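Local structure of cytochrome c, putative (Shewanella oneidensis, 1SP3) at residues H236-K242 against I398-S403; P286-N292 against K323-F329. The protein carries eight heme c groups along a single chain and probably acts as a respiratory oxidoreductase that reduces tetrathionate. All blocks are in the same frame, centred on the assembly; numbering follows the deposited sequence.

Interaction 1: residues H236-K242 against I398-S403; sequences HIPFFAK and INHMVS. With HEC (heme c), chain G.
Ile-237 drives its branched side chain into the bend made by residues 398-403. Its CG2 lies 3.2 Å from the carbonyl O of His-400, and its CD1 is 3.3 Å from the carbonyl C of Asn-399. With chi1 at -39°, twisted away from the staggered position, the side chain wedges against the main chain. CG2 also reaches CG2 of Ile-398 at 3.7 Å, while CG1 meets CG2 of Val-402, the two side chains crossing at about a right angle. Further along, CD1 of Ile-398 lies over one face of the Phe-240 ring, a CH-pi contact 4.2 Å from the centroid and 21° off the normal. The backbones are tied by Ser-403 N donating to His-236 O at 3.0 Å, with an N-H...O angle of 163°. This packed core joins two bis-histidine heme sites. His-236 closes a CXXCH motif and shares the iron of heme 7 with His-218, whereas His-400 lies outside any such motif and binds the iron of heme 6 through NE2, facing His-185. Asp-156 accepts the backbone N-H groups of Asn-399 and His-400, fixing the loop that presents this ligand. The Lys-242 side is polar and wetter. Lys-242, partly exposed, runs extended past Met-401 in the opposite direction, bringing NZ to 3.0 Å from Met-401 O and 2.8 Å from Ser-403 OG. The same NZ is held by the carbonyls of Ala-167 and Thr-168, so four oxygens grip the ammonium group and probably offset its charge. One water here donates to both Phe-239 O and Met-401 O and so bridges the two loops. At the His-236 end of the contact, another accepts from His-236 ND1, in the plane of the imidazole, and donates to Ser-403 O.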
loop_
_atom_site.group_PDB
_atom_site.type_symbol
_atom_site.label_atom_id
_atom_site.label_comp_id
_atom_site.label_asym_id
_atom_site.label_seq_id
_atom_site.Cartn_x
_atom_site.Cartn_y
_atom_site.Cartn_z
ATOM N N HIS A 236 19.041 6.500 -3.903
ATOM C CA HIS A 236 18.490 7.783 -3.511
ATOM C C HIS A 236 17.415 7.704 -2.467
ATOM O O HIS A 236 16.946 8.738 -1.973
ATOM C CB HIS A 236 17.977 8.458 -4.758
ATOM C CG HIS A 236 19.099 8.978 -5.603
ATOM N ND1 HIS A 236 19.939 9.973 -5.147
ATOM C CD2 HIS A 236 19.566 8.614 -6.814
ATOM C CE1 HIS A 236 20.860 10.213 -6.050
ATOM N NE2 HIS A 236 20.625 9.446 -7.093
ATOM N N ILE A 237 17.001 6.481 -2.115
ATOM C CA ILE A 237 16.210 6.297 -0.893
ATOM C C ILE A 237 16.922 5.363 0.099
ATOM O O ILE A 237 16.518 4.199 0.263
ATOM C CB ILE A 237 14.749 5.796 -1.246
ATOM C CG1 ILE A 237 14.141 6.457 -2.500
ATOM C CG2 ILE A 237 13.785 6.037 -0.028
ATOM C CD1 ILE A 237 12.733 5.856 -2.903
ATOM N N PRO A 238 17.984 5.836 0.789
ATOM C CA PRO A 238 18.781 4.972 1.697
ATOM C C PRO A 238 17.982 4.563 2.917
ATOM O O PRO A 238 18.352 3.556 3.550
ATOM C CB PRO A 238 19.939 5.870 2.170
ATOM C CG PRO A 238 19.413 7.422 1.813
ATOM C CD PRO A 238 18.498 7.225 0.689
ATOM N N PHE A 239 16.917 5.296 3.263
ATOM C CA PHE A 239 16.082 4.954 4.437
ATOM C C PHE A 239 14.609 5.318 4.203
ATOM O O PHE A 239 14.296 6.358 3.542
ATOM C CB PHE A 239 16.543 5.685 5.701
ATOM C CG PHE A 239 17.978 5.322 6.135
ATOM C CD1 PHE A 239 19.068 6.141 5.770
ATOM C CD2 PHE A 239 18.224 4.151 6.869
ATOM C CE1 PHE A 239 20.403 5.841 6.241
ATOM C CE2 PHE A 239 19.553 3.813 7.339
ATOM C CZ PHE A 239 20.648 4.677 7.032
ATOM N N PHE A 240 13.718 4.492 4.772
ATOM C CA PHE A 240 12.342 4.868 4.946
ATOM C C PHE A 240 11.937 4.842 6.451
ATOM O O PHE A 240 12.759 4.531 7.347
ATOM C CB PHE A 240 11.501 3.976 4.052
ATOM C CG PHE A 240 11.470 2.546 4.482
ATOM C CD1 PHE A 240 10.511 2.110 5.364
ATOM C CD2 PHE A 240 12.344 1.609 3.932
ATOM C CE1 PHE A 240 10.451 0.765 5.729
ATOM C CE2 PHE A 240 12.320 0.276 4.310
ATOM C CZ PHE A 240 11.392 -0.161 5.178
ATOM N N ALA A 241 10.672 5.152 6.745
ATOM C CA ALA A 241 10.227 5.340 8.139
ATOM C C ALA A 241 11.247 6.266 8.850
ATOM O O ALA A 241 11.749 5.988 9.908
ATOM C CB ALA A 241 10.113 3.979 8.883
ATOM N N LYS A 242 11.600 7.340 8.195
ATOM C CA LYS A 242 12.585 8.256 8.723
ATOM C C LYS A 242 12.133 8.927 9.998
ATOM O O LYS A 242 12.966 9.227 10.836
ATOM C CB LYS A 242 12.850 9.303 7.667
ATOM C CG LYS A 242 13.784 8.909 6.575
ATOM C CD LYS A 242 13.742 10.031 5.468
ATOM C CE LYS A 242 14.694 9.691 4.376
ATOM N NZ LYS A 242 14.799 10.751 3.325
ATOM N N ILE A 398 9.570 0.751 -2.568
ATOM C CA ILE A 398 9.838 1.998 -1.920
ATOM C C ILE A 398 10.113 3.028 -3.024
ATOM O O ILE A 398 11.063 2.891 -3.732
ATOM C CB ILE A 398 11.092 1.845 -1.016
ATOM C CG1 ILE A 398 10.800 0.933 0.204
ATOM C CG2 ILE A 398 11.508 3.196 -0.511
ATOM C CD1 ILE A 398 9.619 1.593 1.033
ATOM N N ASN A 399 9.354 4.131 -3.070
ATOM C CA ASN A 399 9.488 5.136 -4.096
ATOM C C ASN A 399 9.573 6.572 -3.630
ATOM O O ASN A 399 9.906 7.442 -4.463
ATOM C CB ASN A 399 8.343 5.044 -5.142
ATOM C CG ASN A 399 8.402 3.739 -5.951
ATOM O OD1 ASN A 399 9.197 3.560 -6.882
ATOM N ND2 ASN A 399 7.532 2.835 -5.581
ATOM N N HIS A 400 9.228 6.835 -2.379
ATOM C CA HIS A 400 9.159 8.194 -1.814
ATOM C C HIS A 400 10.265 8.410 -0.770
ATOM O O HIS A 400 10.992 7.470 -0.507
ATOM C CB HIS A 400 7.747 8.534 -1.322
ATOM C CG HIS A 400 6.706 8.141 -2.322
ATOM N ND1 HIS A 400 6.164 6.864 -2.367
ATOM C CD2 HIS A 400 6.216 8.796 -3.403
ATOM C CE1 HIS A 400 5.352 6.771 -3.413
ATOM N NE2 HIS A 400 5.354 7.930 -4.049
ATOM N N MET A 401 10.377 9.635 -0.197
ATOM C CA MET A 401 11.461 9.979 0.701
ATOM C C MET A 401 12.831 10.017 -0.008
ATOM O O MET A 401 13.883 9.746 0.606
ATOM C CB MET A 401 11.536 9.056 1.942
ATOM C CG MET A 401 10.275 9.146 2.849
ATOM S SD MET A 401 10.263 8.067 4.369
ATOM C CE MET A 401 8.792 8.800 5.162
ATOM N N VAL A 402 12.852 10.433 -1.247
ATOM C CA VAL A 402 14.156 10.594 -1.855
ATOM C C VAL A 402 14.940 11.592 -0.945
ATOM O O VAL A 402 14.404 12.623 -0.543
ATOM C CB VAL A 402 14.051 11.069 -3.314
ATOM C CG1 VAL A 402 15.465 11.521 -3.846
ATOM C CG2 VAL A 402 13.411 9.920 -4.232
ATOM N N SER A 403 16.157 11.216 -0.530
ATOM C CA SER A 403 16.970 12.042 0.375
ATOM C C SER A 403 17.796 13.052 -0.441
ATOM O O SER A 403 18.012 12.804 -1.644
ATOM C CB SER A 403 17.955 11.120 1.088
ATOM O OG SER A 403 17.201 10.306 1.939
HETATM FE FE HEC G . 4.042 8.353 -5.587
HETATM C CHA HEC G . 4.321 5.096 -6.611
HETATM C CHB HEC G . 1.312 7.559 -3.807
HETATM C CHC HEC G . 3.968 11.608 -4.309
HETATM C CHD HEC G . 6.689 9.222 -7.525
HETATM N NA HEC G . 2.997 6.620 -5.194
HETATM C C1A HEC G . 3.265 5.406 -5.769
HETATM C C2A HEC G . 2.277 4.482 -5.330
HETATM C C3A HEC G . 1.446 5.150 -4.538
HETATM C C4A HEC G . 1.918 6.517 -4.432
HETATM C CMA HEC G . 0.220 4.574 -3.807
HETATM C CAA HEC G . 2.260 2.986 -5.707
HETATM C CBA HEC G . 3.202 2.313 -4.660
HETATM C CGA HEC G . 3.033 0.811 -4.867
HETATM O O1A HEC G . 1.910 0.305 -4.528
HETATM O O2A HEC G . 3.982 0.113 -5.380
HETATM N NB HEC G . 2.895 9.393 -4.371
HETATM C C1B HEC G . 1.776 8.853 -3.733
HETATM C C2B HEC G . 1.219 9.847 -2.852
HETATM C C3B HEC G . 1.974 10.956 -2.975
HETATM C C4B HEC G . 3.009 10.706 -3.933
HETATM C CMB HEC G . -0.032 9.636 -1.943
HETATM C CAB HEC G . 1.798 12.304 -2.186
HETATM C CBB HEC G . 1.887 12.269 -0.806
HETATM N NC HEC G . 5.120 10.099 -5.844
HETATM C C1C HEC G . 4.865 11.316 -5.272
HETATM C C2C HEC G . 5.761 12.252 -5.822
HETATM C C3C HEC G . 6.528 11.577 -6.713
HETATM C C4C HEC G . 6.111 10.225 -6.739
HETATM C CMC HEC G . 5.725 13.764 -5.379
HETATM C CAC HEC G . 7.651 12.137 -7.674
HETATM C CBC HEC G . 8.610 13.007 -7.176
HETATM N ND HEC G . 5.290 7.357 -6.858
HETATM C C1D HEC G . 6.363 7.879 -7.568
HETATM C C2D HEC G . 7.056 6.862 -8.333
HETATM C C3D HEC G . 6.297 5.641 -8.104
HETATM C C4D HEC G . 5.253 6.000 -7.128
HETATM C CMD HEC G . 8.336 6.974 -9.291
HETATM C CAD HEC G . 6.590 4.228 -8.727
HETATM C CBD HEC G . 5.420 4.045 -9.710
HETATM C CGD HEC G . 5.660 4.624 -11.089
HETATM O O1D HEC G . 4.769 4.480 -11.933
HETATM O O2D HEC G . 6.785 5.142 -11.394
HETATM O O HOH W 1 19.600 10.796 -2.420
HETATM O O HOH W 2 15.544 8.018 1.918
#

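Interaction 2: residues P286-N292 against K323-F329; sequences PQYAWYN and KAKIYPF
Gln-287, Ala-289 and Tyr-291 pair with Phe-329, Tyr-327 and Lys-325 in an antiparallel beta ladder, part of a large mixed sheet, with two backbone hydrogen bonds at each pair. The bond from Tyr-327 N to Ala-289 O, 3.0 Å long, is nearly straight at its hydrogen. Pro-328, which has no N-H to give, falls opposite Tyr-288 in a non-hydrogen-bonded pair. On the face bearing Ala-289, three rings form an aromatic cluster. Tyr-291, its CG anti to the backbone N (chi1 179°), turns its CD2 edge onto the face of Tyr-327, a T-shaped pair with centroids 5.4 Å apart. Phe-329 in turn points its CZ edge toward the face of Tyr-291, with centroids 5.9 Å apart and planes at 85°, and its CE1 stands 4.1 Å from CB of Ala-289. On the opposite face, with Tyr-288 and Trp-290, CG1 of Ile-326 sits squarely above the six-membered ring of the indole, 3.5 Å from its centroid, while CG2 of the same isoleucine touches Tyr-288 CB at 3.7 Å. Ile-326 also touches a heme. Pro-286 and Pro-328 meet through their CB atoms at the end of the ladder. In the second shell, Trp-395 meets Phe-329 edge-to-face, Arg-397, like Trp-395 on strand 387-397, packs on Tyr-291, Tyr-327 and Phe-329, and Thr-234 OG1 of helix 232-236 is hydrogen-bonded to Ile-326 O. Leu-426 O accepts from Trp-290 NE1, which would help fix the indole's rotation, and Arg-420 NH1 is hydrogen-bonded to Tyr-288 OH. At the far end of the aromatic cluster, Tyr-291 OH is hydrogen-bonded to the backbone N of Gly-198.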
loop_
_atom_site.group_PDB
_atom_site.type_symbol
_atom_site.label_atom_id
_atom_site.label_comp_id
_atom_site.label_asym_id
_atom_site.label_seq_id
_atom_site.Cartn_x
_atom_site.Cartn_y
_atom_site.Cartn_z
ATOM N N PRO A 286 15.953 -0.365 3.294
ATOM C CA PRO A 286 15.227 -1.270 2.405
ATOM C C PRO A 286 15.999 -2.587 2.217
ATOM O O PRO A 286 17.176 -2.622 2.431
ATOM C CB PRO A 286 15.205 -0.503 1.074
ATOM C CG PRO A 286 15.371 0.927 1.424
ATOM C CD PRO A 286 16.331 0.903 2.621
ATOM N N GLN A 287 15.286 -3.640 1.845
ATOM C CA GLN A 287 15.854 -4.833 1.160
ATOM C C GLN A 287 15.915 -4.652 -0.333
ATOM O O GLN A 287 15.087 -4.014 -0.897
ATOM C CB GLN A 287 14.885 -6.013 1.357
ATOM C CG GLN A 287 14.632 -6.134 2.784
ATOM C CD GLN A 287 15.539 -7.111 3.282
ATOM O OE1 GLN A 287 16.652 -6.755 3.730
ATOM N NE2 GLN A 287 15.177 -8.389 3.086
ATOM N N TYR A 288 16.901 -5.244 -0.981
ATOM C CA TYR A 288 17.060 -4.977 -2.433
ATOM C C TYR A 288 16.704 -6.193 -3.248
ATOM O O TYR A 288 17.090 -7.301 -2.878
ATOM C CB TYR A 288 18.478 -4.524 -2.672
ATOM C CG TYR A 288 18.687 -3.246 -1.831
ATOM C CD1 TYR A 288 19.336 -3.289 -0.586
ATOM C CD2 TYR A 288 18.193 -2.035 -2.261
ATOM C CE1 TYR A 288 19.508 -2.143 0.203
ATOM C CE2 TYR A 288 18.358 -0.895 -1.514
ATOM C CZ TYR A 288 19.037 -0.953 -0.313
ATOM O OH TYR A 288 19.109 0.172 0.430
ATOM N N ALA A 289 16.069 -6.020 -4.378
ATOM C CA ALA A 289 15.784 -7.209 -5.155
ATOM C C ALA A 289 15.709 -6.871 -6.624
ATOM O O ALA A 289 15.310 -5.754 -6.961
ATOM C CB ALA A 289 14.528 -7.971 -4.632
ATOM N N TRP A 290 16.142 -7.804 -7.485
ATOM C CA TRP A 290 15.811 -7.725 -8.890
ATOM C C TRP A 290 14.331 -7.500 -9.122
ATOM O O TRP A 290 13.463 -8.177 -8.520
ATOM C CB TRP A 290 16.279 -8.968 -9.683
ATOM C CG TRP A 290 17.770 -9.088 -9.717
ATOM C CD1 TRP A 290 18.555 -9.971 -9.010
ATOM C CD2 TRP A 290 18.660 -8.221 -10.417
ATOM N NE1 TRP A 290 19.885 -9.716 -9.252
ATOM C CE2 TRP A 290 19.981 -8.626 -10.088
ATOM C CE3 TRP A 290 18.475 -7.107 -11.275
ATOM C CZ2 TRP A 290 21.093 -8.022 -10.631
ATOM C CZ3 TRP A 290 19.554 -6.528 -11.822
ATOM C CH2 TRP A 290 20.856 -6.961 -11.491
ATOM N N TYR A 291 14.029 -6.539 -9.994
ATOM C CA TYR A 291 12.642 -6.304 -10.328
ATOM C C TYR A 291 12.547 -5.924 -11.768
ATOM O O TYR A 291 13.148 -4.929 -12.188
ATOM C CB TYR A 291 12.057 -5.180 -9.437
ATOM C CG TYR A 291 10.576 -4.791 -9.677
ATOM C CD1 TYR A 291 9.537 -5.742 -9.582
ATOM C CD2 TYR A 291 10.228 -3.472 -10.003
ATOM C CE1 TYR A 291 8.204 -5.370 -9.793
ATOM C CE2 TYR A 291 8.863 -3.089 -10.218
ATOM C CZ TYR A 291 7.875 -4.065 -10.071
ATOM O OH TYR A 291 6.569 -3.706 -10.335
ATOM N N ASN A 292 11.690 -6.644 -12.498
ATOM C CA ASN A 292 11.447 -6.357 -13.940
ATOM C C ASN A 292 10.054 -5.845 -14.268
ATOM O O ASN A 292 9.647 -5.851 -15.436
ATOM C CB ASN A 292 11.663 -7.638 -14.780
ATOM C CG ASN A 292 10.607 -8.747 -14.457
ATOM O OD1 ASN A 292 9.564 -8.476 -13.822
ATOM N ND2 ASN A 292 10.900 -9.969 -14.837
ATOM N N LYS A 323 15.392 -6.913 -18.565
ATOM C CA LYS A 323 14.376 -5.952 -18.120
ATOM C C LYS A 323 14.463 -5.576 -16.587
ATOM O O LYS A 323 13.808 -4.622 -16.143
ATOM C CB LYS A 323 12.953 -6.471 -18.406
ATOM C CG LYS A 323 12.504 -6.486 -19.863
ATOM C CD LYS A 323 11.080 -7.149 -20.008
ATOM C CE LYS A 323 9.953 -6.153 -20.572
ATOM N NZ LYS A 323 9.450 -6.505 -21.988
ATOM N N ALA A 324 15.245 -6.311 -15.802
ATOM C CA ALA A 324 15.181 -6.171 -14.337
ATOM C C ALA A 324 16.274 -5.176 -13.885
ATOM O O ALA A 324 17.353 -5.173 -14.511
ATOM C CB ALA A 324 15.371 -7.538 -13.665
ATOM N N LYS A 325 16.007 -4.348 -12.840
ATOM C CA LYS A 325 17.068 -3.579 -12.151
ATOM C C LYS A 325 16.981 -3.867 -10.656
ATOM O O LYS A 325 15.956 -4.450 -10.214
ATOM C CB LYS A 325 16.925 -2.058 -12.375
ATOM C CG LYS A 325 17.318 -1.686 -13.803
ATOM C CD LYS A 325 17.073 -0.211 -14.054
ATOM C CE LYS A 325 17.223 0.068 -15.514
ATOM N NZ LYS A 325 17.552 1.467 -15.549
ATOM N N ILE A 326 18.030 -3.522 -9.893
ATOM C CA ILE A 326 17.931 -3.723 -8.465
ATOM C C ILE A 326 17.169 -2.561 -7.835
ATOM O O ILE A 326 17.581 -1.391 -7.971
ATOM C CB ILE A 326 19.348 -3.901 -7.815
ATOM C CG1 ILE A 326 20.054 -5.113 -8.430
ATOM C CG2 ILE A 326 19.278 -3.901 -6.229
ATOM C CD1 ILE A 326 21.617 -5.059 -8.083
ATOM N N TYR A 327 16.041 -2.881 -7.165
ATOM C CA TYR A 327 15.146 -1.857 -6.592
ATOM C C TYR A 327 15.059 -2.102 -5.088
ATOM O O TYR A 327 15.291 -3.248 -4.632
ATOM C CB TYR A 327 13.725 -2.057 -7.122
ATOM C CG TYR A 327 13.427 -1.344 -8.472
ATOM C CD1 TYR A 327 13.816 -1.954 -9.710
ATOM C CD2 TYR A 327 12.720 -0.108 -8.510
ATOM C CE1 TYR A 327 13.551 -1.364 -10.916
ATOM C CE2 TYR A 327 12.423 0.562 -9.790
ATOM C CZ TYR A 327 12.831 -0.114 -10.971
ATOM O OH TYR A 327 12.683 0.448 -12.195
ATOM N N PRO A 328 14.600 -1.086 -4.338
ATOM C CA PRO A 328 14.448 -1.172 -2.892
ATOM C C PRO A 328 13.014 -1.453 -2.489
ATOM O O PRO A 328 12.043 -0.956 -3.084
ATOM C CB PRO A 328 14.765 0.264 -2.434
ATOM C CG PRO A 328 14.221 1.105 -3.532
ATOM C CD PRO A 328 14.259 0.285 -4.821
ATOM N N PHE A 329 12.901 -2.188 -1.399
ATOM C CA PHE A 329 11.631 -2.695 -0.992
ATOM C C PHE A 329 11.491 -2.679 0.531
ATOM O O PHE A 329 12.462 -2.923 1.274
ATOM C CB PHE A 329 11.496 -4.164 -1.440
ATOM C CG PHE A 329 11.289 -4.325 -2.899
ATOM C CD1 PHE A 329 12.397 -4.455 -3.770
ATOM C CD2 PHE A 329 9.994 -4.314 -3.426
ATOM C CE1 PHE A 329 12.212 -4.637 -5.088
ATOM C CE2 PHE A 329 9.790 -4.455 -4.793
ATOM C CZ PHE A 329 10.929 -4.605 -5.621
#

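The centres of the two interactions lie about 14 Å apart. In chain order, 236-242 comes first, then 286-292 and 323-329, and finally 398-403, so interaction 2 falls wholly within the excursion that interaction 1 brings back. Strand 325-339 pairs with strand 387-397, and just beyond the latter Ile-398 N probably donates to Pro-328 O at 3.0 Å. Pro-286 meanwhile packs against the backbone carbonyls of Ile-237 and Pro-238. Helix 232-236, ending in the heme 7 ligand, also packs on Tyr-327 and Pro-328. The sheet is thereby joined directly to the helix end and the loop that carry axial histidines of hemes 7 and 6.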